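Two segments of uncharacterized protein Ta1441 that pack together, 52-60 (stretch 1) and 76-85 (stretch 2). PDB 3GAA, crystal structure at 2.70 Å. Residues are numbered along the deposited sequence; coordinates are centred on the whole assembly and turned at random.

Stretch 1 (52-60) GMHQVAHLI
Stretch 2 (76-85) RHPFRIYANN

The strand that begins at His 54 pairs antiparallel with strand 79-83, with 128° between their N-to-C directions. His 54 and Ala 83 form a reciprocal pair: His 54 N to Ala 83 O is 2.9 Å, and Ala 83 N to His 54 O is 3.0 Å. The register then shifts by one residue at a beta bulge between Gln 55 and Ala 57. There Ile 81 O accepts from Val 56 N at 3.0 Å and from Ala 57 N at 3.3 Å. Val 56 has phi/psi of -136/-24, while its neighbours are extended. Ile 81 N returns a bond to Ala 57 O at 3.0 Å. Beyond it, Leu 59 N to Phe 79 O is weak, at 3.4 Å.

His 58 (chi1 m) turns its ring edge toward the face of the His 77 ring (chi1 t), centroids 5.1 Å apart.

Ala 57 and Ile 81 (m, t) share a sheet face, with their CB atoms 4.0 Å apart. Val 56 CG2 meets Ala 83 CB at 3.6 Å. Leu 59 (t, t) lies over the Phe 79 ring (chi1 t), CB 3.8 Å from its centroid. Gln 55 CG covers one face of the Tyr 82 ring (chi1 m). Met 53 (m, t) is buried, its CB 4.0 Å from Tyr 82 CB. The contact buries 831 Å², both sides summed.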

ATOM      1  N   GLY A  52      39.553  20.072   0.627  1.00 30.86           N
ATOM      2  CA  GLY A  52      39.767  19.133  -0.479  1.00 31.22           C
ATOM      3  C   GLY A  52      38.763  18.018  -0.374  1.00 31.42           C
ATOM      4  O   GLY A  52      39.102  16.872  -0.486  1.00 30.47           O
ATOM      5  N   MET A  53      37.521  18.391  -0.113  1.00 32.43           N
ATOM      6  CA  MET A  53      36.494  17.446   0.158  1.00 33.24           C
ATOM      7  C   MET A  53      36.082  16.917  -1.215  1.00 34.15           C
ATOM      8  O   MET A  53      36.428  17.513  -2.243  1.00 34.12           O
ATOM      9  CB  MET A  53      35.319  18.148   0.829  1.00 33.62           C
ATOM     10  CG  MET A  53      35.623  18.778   2.162  1.00 34.54           C
ATOM     11  SD  MET A  53      34.214  19.631   2.845  1.00 31.68           S
ATOM     12  CE  MET A  53      33.603  18.365   3.919  1.00 34.54           C
ATOM     13  N   HIS A  54      35.302  15.839  -1.202  1.00 34.72           N
ATOM     14  CA  HIS A  54      34.911  15.101  -2.374  1.00 35.36           C
ATOM     15  C   HIS A  54      33.392  14.971  -2.360  1.00 36.04           C
ATOM     16  O   HIS A  54      32.743  14.989  -1.297  1.00 35.53           O
ATOM     17  CB  HIS A  54      35.622  13.708  -2.398  1.00 35.76           C
ATOM     18  CG  HIS A  54      35.197  12.766  -1.303  1.00 37.11           C
ATOM     19  ND1 HIS A  54      35.937  12.574  -0.152  1.00 39.11           N
ATOM     20  CD2 HIS A  54      34.100  11.971  -1.174  1.00 39.55           C
ATOM     21  CE1 HIS A  54      35.319  11.706   0.640  1.00 40.24           C
ATOM     22  NE2 HIS A  54      34.209  11.314   0.039  1.00 41.23           N
ATOM     23  N   GLN A  55      32.798  14.849  -3.549  1.00 36.74           N
ATOM     24  CA  GLN A  55      31.342  14.776  -3.611  1.00 36.73           C
ATOM     25  C   GLN A  55      30.812  13.422  -3.109  1.00 36.24           C
ATOM     26  O   GLN A  55      31.395  12.415  -3.357  1.00 37.17           O
ATOM     27  CB  GLN A  55      30.845  15.090  -5.011  1.00 37.05           C
ATOM     28  CG  GLN A  55      29.510  15.805  -4.920  1.00 38.91           C
ATOM     29  CD  GLN A  55      28.756  15.907  -6.213  1.00 41.32           C
ATOM     30  OE1 GLN A  55      29.323  16.151  -7.280  1.00 43.48           O
ATOM     31  NE2 GLN A  55      27.443  15.776  -6.112  1.00 44.08           N
ATOM     32  N   VAL A  56      29.696  13.417  -2.424  1.00 35.59           N
ATOM     33  CA  VAL A  56      29.225  12.259  -1.739  1.00 35.04           C
ATOM     34  C   VAL A  56      27.722  12.011  -1.939  1.00 35.62           C
ATOM     35  O   VAL A  56      27.243  10.914  -1.789  1.00 35.55           O
ATOM     36  CB  VAL A  56      29.531  12.512  -0.269  1.00 35.28           C
ATOM     37  CG1 VAL A  56      28.293  12.428   0.609  1.00 33.67           C
ATOM     38  CG2 VAL A  56      30.628  11.636   0.186  1.00 33.58           C
ATOM     39  N   ALA A  57      26.961  13.039  -2.261  1.00 36.39           N
ATOM     40  CA  ALA A  57      25.504  12.921  -2.348  1.00 36.66           C
ATOM     41  C   ALA A  57      24.916  14.132  -3.079  1.00 37.09           C
ATOM     42  O   ALA A  57      25.520  15.197  -3.132  1.00 36.97           O
ATOM     43  CB  ALA A  57      24.910  12.802  -0.950  1.00 36.20           C
ATOM     44  N   HIS A  58      23.758  13.947  -3.694  1.00 38.18           N
ATOM     45  CA  HIS A  58      22.955  15.080  -4.191  1.00 38.75           C
ATOM     46  C   HIS A  58      21.646  14.999  -3.449  1.00 39.19           C
ATOM     47  O   HIS A  58      21.249  13.910  -3.082  1.00 37.20           O
ATOM     48  CB  HIS A  58      22.621  14.955  -5.670  1.00 38.57           C
ATOM     49  CG  HIS A  58      23.790  15.052  -6.582  1.00 38.98           C
ATOM     50  ND1 HIS A  58      24.169  16.237  -7.176  1.00 39.03           N
ATOM     51  CD2 HIS A  58      24.636  14.107  -7.052  1.00 40.89           C
ATOM     52  CE1 HIS A  58      25.222  16.027  -7.946  1.00 37.95           C
ATOM     53  NE2 HIS A  58      25.520  14.740  -7.897  1.00 40.27           N
ATOM     54  N   LEU A  59      20.992  16.147  -3.261  1.00 40.87           N
ATOM     55  CA  LEU A  59      19.637  16.215  -2.737  1.00 42.41           C
ATOM     56  C   LEU A  59      18.723  16.518  -3.926  1.00 43.71           C
ATOM     57  O   LEU A  59      18.765  17.583  -4.537  1.00 43.73           O
ATOM     58  CB  LEU A  59      19.528  17.245  -1.620  1.00 42.55           C
ATOM     59  CG  LEU A  59      18.269  17.213  -0.750  1.00 44.11           C
ATOM     60  CD1 LEU A  59      18.530  17.810   0.621  1.00 46.87           C
ATOM     61  CD2 LEU A  59      17.125  17.987  -1.366  1.00 46.38           C
ATOM     62  N   ILE A  60      17.931  15.516  -4.255  1.00 45.92           N
ATOM     63  CA  ILE A  60      16.989  15.487  -5.382  1.00 47.39           C
ATOM     64  C   ILE A  60      15.635  15.909  -4.851  1.00 47.71           C
ATOM     65  O   ILE A  60      15.222  15.434  -3.772  1.00 46.78           O
ATOM     66  CB  ILE A  60      16.796  13.997  -5.821  1.00 48.05           C
ATOM     67  CG1 ILE A  60      17.838  13.555  -6.789  1.00 49.89           C
ATOM     68  CG2 ILE A  60      15.441  13.666  -6.462  1.00 47.29           C
ATOM     69  CD1 ILE A  60      17.469  12.094  -7.146  1.00 51.58           C
ATOM     70  N   ARG A  76      27.332  21.735 -12.848  1.00 39.07           N
ATOM     71  CA  ARG A  76      26.874  20.943 -11.726  1.00 39.19           C
ATOM     72  C   ARG A  76      25.451  21.168 -11.294  1.00 39.50           C
ATOM     73  O   ARG A  76      24.820  22.193 -11.559  1.00 39.63           O
ATOM     74  CB  ARG A  76      27.745  21.051 -10.489  1.00 39.07           C
ATOM     75  CG  ARG A  76      28.725  22.123 -10.423  1.00 39.77           C
ATOM     76  CD  ARG A  76      28.163  23.439 -10.108  1.00 41.38           C
ATOM     77  NE  ARG A  76      29.013  24.429 -10.770  1.00 43.94           N
ATOM     78  CZ  ARG A  76      29.335  25.633 -10.321  1.00 45.80           C
ATOM     79  NH1 ARG A  76      30.095  26.394 -11.100  1.00 49.26           N
ATOM     80  NH2 ARG A  76      28.896  26.097  -9.156  1.00 44.23           N
ATOM     81  N   HIS A  77      24.970  20.167 -10.585  1.00 39.13           N
ATOM     82  CA  HIS A  77      23.694  20.253  -9.954  1.00 39.12           C
ATOM     83  C   HIS A  77      23.774  21.250  -8.779  1.00 38.37           C
ATOM     84  O   HIS A  77      24.764  21.291  -8.043  1.00 38.70           O
ATOM     85  CB  HIS A  77      23.351  18.840  -9.491  1.00 39.10           C
ATOM     86  CG  HIS A  77      21.981  18.687  -8.946  1.00 38.95           C
ATOM     87  ND1 HIS A  77      21.643  19.085  -7.672  1.00 39.46           N
ATOM     88  CD2 HIS A  77      20.871  18.136  -9.483  1.00 38.67           C
ATOM     89  CE1 HIS A  77      20.377  18.786  -7.446  1.00 38.60           C
ATOM     90  NE2 HIS A  77      19.890  18.196  -8.526  1.00 37.99           N
ATOM     91  N   PRO A  78      22.723  22.039  -8.582  1.00 37.59           N
ATOM     92  CA  PRO A  78      22.644  23.087  -7.554  1.00 37.27           C
ATOM     93  C   PRO A  78      22.744  22.693  -6.082  1.00 37.04           C
ATOM     94  O   PRO A  78      23.113  23.530  -5.293  1.00 37.18           O
ATOM     95  CB  PRO A  78      21.247  23.656  -7.767  1.00 37.23           C
ATOM     96  CG  PRO A  78      20.492  22.542  -8.341  1.00 37.54           C
ATOM     97  CD  PRO A  78      21.455  21.933  -9.310  1.00 37.76           C
ATOM     98  N   PHE A  79      22.361  21.476  -5.698  1.00 37.38           N
ATOM     99  CA  PHE A  79      22.394  21.029  -4.289  1.00 36.98           C
ATOM    100  C   PHE A  79      23.268  19.768  -4.137  1.00 36.52           C
ATOM    101  O   PHE A  79      22.859  18.677  -4.565  1.00 36.64           O
ATOM    102  CB  PHE A  79      20.972  20.740  -3.810  1.00 37.28           C
ATOM    103  CG  PHE A  79      20.775  20.817  -2.297  1.00 38.29           C
ATOM    104  CD1 PHE A  79      21.634  20.228  -1.421  1.00 40.42           C
ATOM    105  CD2 PHE A  79      19.661  21.430  -1.775  1.00 40.07           C
ATOM    106  CE1 PHE A  79      21.413  20.279  -0.067  1.00 40.57           C
ATOM    107  CE2 PHE A  79      19.448  21.484  -0.431  1.00 39.06           C
ATOM    108  CZ  PHE A  79      20.318  20.927   0.419  1.00 39.24           C
ATOM    109  N   ARG A  80      24.420  19.934  -3.461  1.00 35.59           N
ATOM    110  CA  ARG A  80      25.499  18.942  -3.366  1.00 34.86           C
ATOM    111  C   ARG A  80      25.953  18.788  -1.931  1.00 33.52           C
ATOM    112  O   ARG A  80      25.931  19.730  -1.197  1.00 33.51           O
ATOM    113  CB  ARG A  80      26.680  19.373  -4.213  1.00 34.69           C
ATOM    114  CG  ARG A  80      26.403  19.191  -5.678  1.00 38.97           C
ATOM    115  CD  ARG A  80      27.460  19.768  -6.653  1.00 42.97           C
ATOM    116  NE  ARG A  80      27.224  21.197  -6.760  1.00 47.60           N
ATOM    117  CZ  ARG A  80      27.884  22.114  -6.069  1.00 50.00           C
ATOM    118  NH1 ARG A  80      28.869  21.745  -5.260  1.00 51.12           N
ATOM    119  NH2 ARG A  80      27.566  23.393  -6.194  1.00 48.92           N
ATOM    120  N   ILE A  81      26.367  17.581  -1.554  1.00 32.40           N
ATOM    121  CA  ILE A  81      26.860  17.300  -0.233  1.00 31.32           C
ATOM    122  C   ILE A  81      28.222  16.679  -0.351  1.00 31.36           C
ATOM    123  O   ILE A  81      28.401  15.757  -1.103  1.00 30.95           O
ATOM    124  CB  ILE A  81      25.915  16.377   0.537  1.00 31.72           C
ATOM    125  CG1 ILE A  81      24.499  16.993   0.515  1.00 31.53           C
ATOM    126  CG2 ILE A  81      26.457  16.121   1.950  1.00 26.47           C
ATOM    127  CD1 ILE A  81      23.516  16.213   1.258  1.00 29.21           C
ATOM    128  N   TYR A  82      29.173  17.199   0.408  1.00 31.58           N
ATOM    129  CA  TYR A  82      30.534  16.740   0.348  1.00 32.51           C
ATOM    130  C   TYR A  82      30.995  16.213   1.670  1.00 32.11           C
ATOM    131  O   TYR A  82      30.477  16.607   2.698  1.00 33.19           O
ATOM    132  CB  TYR A  82      31.451  17.893   0.017  1.00 32.83           C
ATOM    133  CG  TYR A  82      31.224  18.488  -1.330  1.00 34.25           C
ATOM    134  CD1 TYR A  82      32.055  18.135  -2.420  1.00 34.65           C
ATOM    135  CD2 TYR A  82      30.236  19.457  -1.532  1.00 34.90           C
ATOM    136  CE1 TYR A  82      31.890  18.705  -3.684  1.00 32.76           C
ATOM    137  CE2 TYR A  82      30.064  20.043  -2.808  1.00 34.98           C
ATOM    138  CZ  TYR A  82      30.913  19.650  -3.861  1.00 35.27           C
ATOM    139  OH  TYR A  82      30.764  20.173  -5.104  1.00 40.27           O
ATOM    140  N   ALA A  83      32.014  15.372   1.603  1.00 32.00           N
ATOM    141  CA  ALA A  83      32.692  14.780   2.732  1.00 31.83           C
ATOM    142  C   ALA A  83      34.166  15.066   2.597  1.00 32.51           C
ATOM    143  O   ALA A  83      34.719  15.096   1.512  1.00 31.51           O
ATOM    144  CB  ALA A  83      32.504  13.317   2.705  1.00 31.20           C
ATOM    145  N   ASN A  84      34.815  15.264   3.722  1.00 34.10           N
ATOM    146  CA  ASN A  84      36.258  15.197   3.779  1.00 34.99           C
ATOM    147  C   ASN A  84      36.720  13.736   3.818  1.00 36.87           C
ATOM    148  O   ASN A  84      35.948  12.777   3.713  1.00 36.41           O
ATOM    149  CB  ASN A  84      36.806  16.012   4.966  1.00 34.69           C
ATOM    150  CG  ASN A  84      36.591  15.345   6.291  1.00 34.23           C
ATOM    151  OD1 ASN A  84      37.356  15.537   7.212  1.00 35.00           O
ATOM    152  ND2 ASN A  84      35.551  14.566   6.400  1.00 32.99           N
ATOM    153  N   ASN A  85      38.014  13.563   3.951  1.00 39.38           N
ATOM    154  CA  ASN A  85      38.581  12.271   3.704  1.00 40.85           C
ATOM    155  C   ASN A  85      38.317  11.259   4.805  1.00 40.85           C
ATOM    156  O   ASN A  85      38.108  10.099   4.542  1.00 41.14           O
ATOM    157  CB  ASN A  85      40.069  12.426   3.497  1.00 42.20           C
ATOM    158  CG  ASN A  85      40.574  11.503   2.447  1.00 44.45           C
ATOM    159  OD1 ASN A  85      40.972  11.954   1.381  1.00 49.04           O
ATOM    160  ND2 ASN A  85      40.494  10.194   2.705  1.00 46.52           N
TER